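Local coordinates for extracellular ligand-binding receptor (Desulfohalobium retbaense DSM 5692, PDB 5ERE), which probably senses small extracellular solutes, binding the keto acid 2-oxo-4-methylpentanoic acid in a periplasmic-binding-protein module joined to a tandem PAS-type sensor region, at residues F88-G93 / I106-G111; S94-R99 / V110-E115. All blocks are in the same frame, centred on the assembly; numbering follows the deposited sequence.

Interaction 1: F88-G93 / I106-G111. With COI (2-oxo-4-methylpentanoic acid), chain B; EDO (1,2-ethanediol), chain G.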
loop_
_atom_site.group_PDB
_atom_site.type_symbol
_atom_site.label_atom_id
_atom_site.label_comp_id
_atom_site.label_asym_id
_atom_site.label_seq_id
_atom_site.Cartn_x
_atom_site.Cartn_y
_atom_site.Cartn_z
ATOM N N PHE A 88 -4.338 -2.001 30.334
ATOM C CA PHE A 88 -4.276 -2.406 28.962
ATOM C C PHE A 88 -5.184 -1.477 28.099
ATOM O O PHE A 88 -6.281 -1.055 28.510
ATOM C CB PHE A 88 -4.672 -3.871 28.807
ATOM C CG PHE A 88 -4.664 -4.340 27.390
ATOM C CD1 PHE A 88 -3.483 -4.386 26.670
ATOM C CD2 PHE A 88 -5.841 -4.699 26.764
ATOM C CE1 PHE A 88 -3.480 -4.793 25.346
ATOM C CE2 PHE A 88 -5.849 -5.106 25.434
ATOM C CZ PHE A 88 -4.666 -5.161 24.736
ATOM N N HIS A 89 -4.667 -1.121 26.943
ATOM C CA HIS A 89 -5.292 -0.102 26.112
ATOM C C HIS A 89 -5.430 -0.591 24.691
ATOM O O HIS A 89 -4.476 -1.091 24.100
ATOM C CB HIS A 89 -4.479 1.209 26.155
ATOM C CG HIS A 89 -5.092 2.314 25.347
ATOM N ND1 HIS A 89 -4.335 3.162 24.561
ATOM C CD2 HIS A 89 -6.381 2.707 25.192
ATOM C CE1 HIS A 89 -5.135 4.020 23.943
ATOM N NE2 HIS A 89 -6.377 3.774 24.316
ATOM N N VAL A 90 -6.632 -0.445 24.143
ATOM C CA VAL A 90 -6.879 -0.753 22.749
ATOM C C VAL A 90 -7.398 0.518 22.038
ATOM O O VAL A 90 -8.261 1.203 22.552
ATOM C CB VAL A 90 -7.902 -1.883 22.554
ATOM C CG1 VAL A 90 -8.059 -2.169 21.088
ATOM C CG2 VAL A 90 -7.425 -3.147 23.300
ATOM N N ALA A 91 -6.833 0.829 20.885
ATOM C CA ALA A 91 -7.306 1.965 20.068
ATOM C C ALA A 91 -8.041 1.435 18.853
ATOM O O ALA A 91 -7.504 0.620 18.086
ATOM C CB ALA A 91 -6.166 2.817 19.656
ATOM N N ILE A 92 -9.269 1.910 18.689
ATOM C CA ILE A 92 -10.069 1.612 17.514
ATOM C C ILE A 92 -10.410 2.971 16.848
ATOM O O ILE A 92 -10.282 4.034 17.484
ATOM C CB ILE A 92 -11.317 0.821 17.899
ATOM C CG1 ILE A 92 -12.199 1.597 18.881
ATOM C CG2 ILE A 92 -10.886 -0.544 18.558
ATOM C CD1 ILE A 92 -13.623 1.018 19.022
ATOM N N GLY A 93 -10.822 2.939 15.586
ATOM C CA GLY A 93 -11.069 4.184 14.844
ATOM C C GLY A 93 -9.954 5.201 15.079
ATOM O O GLY A 93 -10.195 6.380 15.404
ATOM N N ILE A 106 -2.662 -1.583 21.914
ATOM C CA ILE A 106 -2.847 -2.332 20.712
ATOM C C ILE A 106 -3.764 -1.490 19.835
ATOM O O ILE A 106 -4.693 -0.895 20.334
ATOM C CB ILE A 106 -3.481 -3.706 21.001
ATOM C CG1 ILE A 106 -2.460 -4.628 21.688
ATOM C CG2 ILE A 106 -4.057 -4.352 19.719
ATOM C CD1 ILE A 106 -1.339 -5.134 20.781
ATOM N N ARG A 107 -3.495 -1.467 18.545
ATOM C CA ARG A 107 -4.311 -0.687 17.619
ATOM C C ARG A 107 -4.877 -1.526 16.472
ATOM O O ARG A 107 -4.133 -2.157 15.723
ATOM C CB ARG A 107 -3.500 0.456 17.043
ATOM C CG ARG A 107 -4.261 1.112 15.911
ATOM C CD ARG A 107 -3.660 2.423 15.508
ATOM N NE ARG A 107 -2.320 2.316 14.946
ATOM C CZ ARG A 107 -1.775 3.229 14.151
ATOM N NH1 ARG A 107 -2.482 4.311 13.788
ATOM N NH2 ARG A 107 -0.535 3.049 13.694
ATOM N N LEU A 108 -6.193 -1.485 16.314
ATOM C CA LEU A 108 -6.857 -2.232 15.261
ATOM C C LEU A 108 -6.994 -1.450 13.951
ATOM O O LEU A 108 -7.342 -2.032 12.937
ATOM C CB LEU A 108 -8.251 -2.663 15.722
ATOM C CG LEU A 108 -8.320 -4.037 16.389
ATOM C CD1 LEU A 108 -7.843 -3.909 17.757
ATOM C CD2 LEU A 108 -9.779 -4.567 16.392
ATOM N N THR A 109 -6.683 -0.159 13.972
ATOM C CA THR A 109 -6.856 0.702 12.778
ATOM C C THR A 109 -5.543 0.827 12.023
ATOM O O THR A 109 -4.511 1.156 12.611
ATOM C CB THR A 109 -7.348 2.105 13.189
ATOM O OG1 THR A 109 -8.424 1.990 14.131
ATOM C CG2 THR A 109 -7.740 2.979 11.988
ATOM N N VAL A 110 -5.579 0.571 10.724
ATOM C CA VAL A 110 -4.435 0.809 9.865
ATOM C C VAL A 110 -4.088 2.299 9.874
ATOM O O VAL A 110 -4.965 3.160 9.796
ATOM C CB VAL A 110 -4.682 0.318 8.426
ATOM C CG1 VAL A 110 -3.614 0.839 7.462
ATOM C CG2 VAL A 110 -4.681 -1.214 8.375
ATOM N N GLY A 111 -2.793 2.577 9.961
ATOM C CA GLY A 111 -2.308 3.939 10.083
ATOM C C GLY A 111 -2.402 4.864 8.869
ATOM O O GLY A 111 -2.485 4.422 7.726
HETATM C C1 COI B . -9.614 8.201 13.223
HETATM O O1 COI B . -9.198 8.994 14.108
HETATM O O2 COI B . -8.835 7.479 12.552
HETATM C C2 COI B . -11.086 8.082 13.018
HETATM O O3 COI B . -11.526 7.354 12.149
HETATM C C3 COI B . -11.945 8.881 13.969
HETATM C C4 COI B . -13.370 8.820 13.548
HETATM C C5 COI B . -14.214 9.080 14.777
HETATM C C6 COI B . -13.515 9.889 12.474
HETATM C C1 EDO G . 0.910 6.256 11.444
HETATM O O1 EDO G . 0.663 6.850 10.162
HETATM C C2 EDO G . 0.172 7.099 12.465
HETATM O O2 EDO G . -0.511 6.254 13.396
#

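Interaction 2: S94-R99 / V110-E115. With COI (2-oxo-4-methylpentanoic acid), chain B; EDO (1,2-ethanediol), chain G.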
loop_
_atom_site.group_PDB
_atom_site.type_symbol
_atom_site.label_atom_id
_atom_site.label_comp_id
_atom_site.label_asym_id
_atom_site.label_seq_id
_atom_site.Cartn_x
_atom_site.Cartn_y
_atom_site.Cartn_z
ATOM N N SER A 94 -8.718 4.751 14.934
ATOM C CA SER A 94 -7.567 5.553 15.349
ATOM C C SER A 94 -6.402 5.507 14.361
ATOM O O SER A 94 -5.310 5.078 14.736
ATOM C CB SER A 94 -7.050 5.083 16.717
ATOM O OG SER A 94 -7.959 5.322 17.779
ATOM N N ALA A 95 -6.585 5.957 13.116
ATOM C CA ALA A 95 -5.443 5.932 12.169
ATOM C C ALA A 95 -4.227 6.842 12.529
ATOM O O ALA A 95 -3.118 6.595 12.058
ATOM C CB ALA A 95 -5.904 6.287 10.806
ATOM N N ALA A 96 -4.417 7.906 13.301
ATOM C CA ALA A 96 -3.286 8.824 13.589
ATOM C C ALA A 96 -2.838 8.686 15.044
ATOM O O ALA A 96 -2.541 9.657 15.717
ATOM C CB ALA A 96 -3.645 10.305 13.261
ATOM N N LEU A 97 -2.759 7.455 15.514
ATOM C CA LEU A 97 -2.207 7.174 16.832
ATOM C C LEU A 97 -0.721 7.560 16.916
ATOM O O LEU A 97 0.077 7.193 16.048
ATOM C CB LEU A 97 -2.382 5.685 17.168
ATOM C CG LEU A 97 -1.640 5.194 18.411
ATOM C CD1 LEU A 97 -2.222 5.828 19.664
ATOM C CD2 LEU A 97 -1.698 3.660 18.497
ATOM N N LYS A 98 -0.353 8.274 17.980
ATOM C CA LYS A 98 1.046 8.592 18.243
ATOM C C LYS A 98 1.571 7.758 19.424
ATOM O O LYS A 98 1.104 7.910 20.551
ATOM C CB LYS A 98 1.203 10.101 18.511
ATOM N N ARG A 99 2.523 6.865 19.149
ATOM C CA ARG A 99 3.113 5.980 20.171
ATOM C C ARG A 99 4.397 6.529 20.791
ATOM O O ARG A 99 5.294 6.963 20.081
ATOM C CB ARG A 99 3.442 4.603 19.577
ATOM C CG ARG A 99 2.288 3.852 18.911
ATOM C CD ARG A 99 2.794 2.573 18.214
ATOM N NE ARG A 99 1.707 1.657 17.872
ATOM C CZ ARG A 99 1.009 0.986 18.780
ATOM N NH1 ARG A 99 1.303 1.144 20.073
ATOM N NH2 ARG A 99 0.013 0.170 18.405
ATOM N N VAL A 110 -5.579 0.571 10.724
ATOM C CA VAL A 110 -4.435 0.809 9.865
ATOM C C VAL A 110 -4.088 2.299 9.874
ATOM O O VAL A 110 -4.965 3.160 9.796
ATOM C CB VAL A 110 -4.682 0.318 8.426
ATOM C CG1 VAL A 110 -3.614 0.839 7.462
ATOM C CG2 VAL A 110 -4.681 -1.214 8.375
ATOM N N GLY A 111 -2.793 2.577 9.961
ATOM C CA GLY A 111 -2.308 3.939 10.083
ATOM C C GLY A 111 -2.402 4.864 8.869
ATOM O O GLY A 111 -2.485 4.422 7.726
ATOM N N VAL A 112 -2.349 6.168 9.129
ATOM C CA VAL A 112 -2.330 7.186 8.046
ATOM C C VAL A 112 -1.235 6.911 7.011
ATOM O O VAL A 112 -1.488 6.945 5.812
ATOM C CB VAL A 112 -2.134 8.624 8.616
ATOM C CG1 VAL A 112 -2.093 9.670 7.486
ATOM C CG2 VAL A 112 -3.255 8.949 9.546
ATOM N N GLN A 113 -0.048 6.544 7.469
ATOM C CA GLN A 113 1.077 6.337 6.563
ATOM C C GLN A 113 0.779 5.281 5.521
ATOM O O GLN A 113 1.013 5.486 4.323
ATOM C CB GLN A 113 2.345 5.918 7.310
ATOM C CG GLN A 113 3.559 5.914 6.365
ATOM C CD GLN A 113 4.875 5.633 7.056
ATOM O OE1 GLN A 113 5.081 6.015 8.204
ATOM N NE2 GLN A 113 5.780 4.967 6.350
ATOM N N GLN A 114 0.236 4.154 5.980
ATOM C CA GLN A 114 -0.041 3.062 5.067
ATOM C C GLN A 114 -1.135 3.473 4.102
ATOM O O GLN A 114 -1.001 3.252 2.923
ATOM C CB GLN A 114 -0.460 1.779 5.818
ATOM N N GLU A 115 -2.214 4.051 4.624
ATOM C CA GLU A 115 -3.365 4.385 3.807
ATOM C C GLU A 115 -2.983 5.494 2.810
ATOM O O GLU A 115 -3.414 5.481 1.649
ATOM C CB GLU A 115 -4.568 4.830 4.672
ATOM C CG GLU A 115 -5.817 5.108 3.823
ATOM C CD GLU A 115 -7.053 5.484 4.622
ATOM O OE1 GLU A 115 -6.946 5.700 5.843
ATOM O OE2 GLU A 115 -8.151 5.563 4.018
HETATM C C1 COI B . -9.614 8.201 13.223
HETATM O O1 COI B . -9.198 8.994 14.108
HETATM O O2 COI B . -8.835 7.479 12.552
HETATM C C2 COI B . -11.086 8.082 13.018
HETATM O O3 COI B . -11.526 7.354 12.149
HETATM C C3 COI B . -11.945 8.881 13.969
HETATM C C4 COI B . -13.370 8.820 13.548
HETATM C C5 COI B . -14.214 9.080 14.777
HETATM C C6 COI B . -13.515 9.889 12.474
HETATM C C1 EDO G . 0.910 6.256 11.444
HETATM O O1 EDO G . 0.663 6.850 10.162
HETATM C C2 EDO G . 0.172 7.099 12.465
HETATM O O2 EDO G . -0.511 6.254 13.396
#

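Interaction 1: F88-G93 / I106-G111
H89 and A91 of strand 88-92 are hydrogen-bonded to I106 and L108 through the backbone, the two strands being parallel. I106 N gives its proton to H89 O at 2.9 Å. A91 N gives to I106 O at 2.8 Å, and A91 O in turn accepts from L108 N. I106 O also receives a CA-H contact from V90, so two groups of the same strand converge on it. This pairing adds strand 106-107 as an outermost strand of the five-stranded parallel sheet in the periplasmic-binding-protein fold, next to 88-92, whose other neighbour is 64-70. Apolar contacts accompany it: I106 CG1 meets the edge of the F88 ring at CZ, 3.8 Å away, and V90 CG1 touches L108 CD1.

Where the strands end, T109 OG1 comes within 3.0 Å of G93 N, yet the angle is poor. G93 N is instead bonded to E258 OE1, while T109 OG1 is shared between E258 OE2 and S94 N. The H89 imidazole has partners for both nitrogens, T105 OG1 at ND1 and S69 OG at NE2.

R107 has CG anti to its backbone N (chi1 170°), where CG lies 3.9 Å from A91 O. Its NE forms a salt bridge with D303, and NH1 bonds to S94 O and, at 2.8 Å, to O2 of an ethanediol probably from crystallisation. An alanine here would probably leave D303 with R99 but without the R107 guanidinium, and S94 O without that donor.

Interaction 2: S94-R99 / V110-E115
A95, with the most surface buried here, meets the start of helix 112-123 through both its methyl and its carbonyl. CB points toward the other segment and lies 3.4 Å from V110 O. A95 O accepts the proton of V112 N at 3.1 Å, but the donor stands above the carbonyl plane, 38° out of it, with an N-H...O angle of 153°. The same oxygen takes a CA-H contact from G111, the N-cap residue, and a weak hydrogen bond from R107 NH1.

V112 supplies the apolar part of the contact. Its CG2 lies anti to the carbonyl carbon, beside the backbone N, and this branch sits 3.4 Å from A95 O, next to the bond that its own N-H makes. CG2 also touches the methyl groups of A95 and A96, each at 4.0 Å. V112 packs further on W142 and M145 of helix 137-149, and A96 reaches S141 of that helix.

V110, third in buried area, takes part through its carbonyl oxygen; its CB points away from the loop, and the side chain packs on Y306 and Y308 of strand 304-314.

The loop side is a type I turn from S94 to L97 that follows strand 88-92 and lines the keto-acid pocket. A95 N gives its proton to O2 of 2-oxo-4-methylpentanoic acid at 2.8 Å, and S72 OG and R210 NH2 also bond to the ligand. An ethanediol, probably from the crystallisation liquor, lies between the segments: its O1 takes the proton of Q113 N at 2.8 Å, and its O2 lies near A95 O and L97 O.

A95 thus offers its N-H to the ligand and its C=O to V112 N, so one residue of the turn contacts both the ligand and the first turn of the helix, which probably couples their positions.

Interactions 1 and 2 lie side by side in the periplasmic-binding-protein region, their centres about 9 Å apart. Along the chain, strand 88-92 leads into the loop segment 94-99, and strand 106-107 leads through V110 and G111, which both contacts share, into helix 112-123. The parallel strand pairing of interaction 1 thus gives way to the loop-to-helix contact of interaction 2, from the edge of the parallel sheet to the beginning of a helix. Probable hydrogen bonds from T109 and R107 to S94 tie them together. G93, S94 and A95 contribute to the keto-acid pocket at the junction, just past the end of strand 88-92.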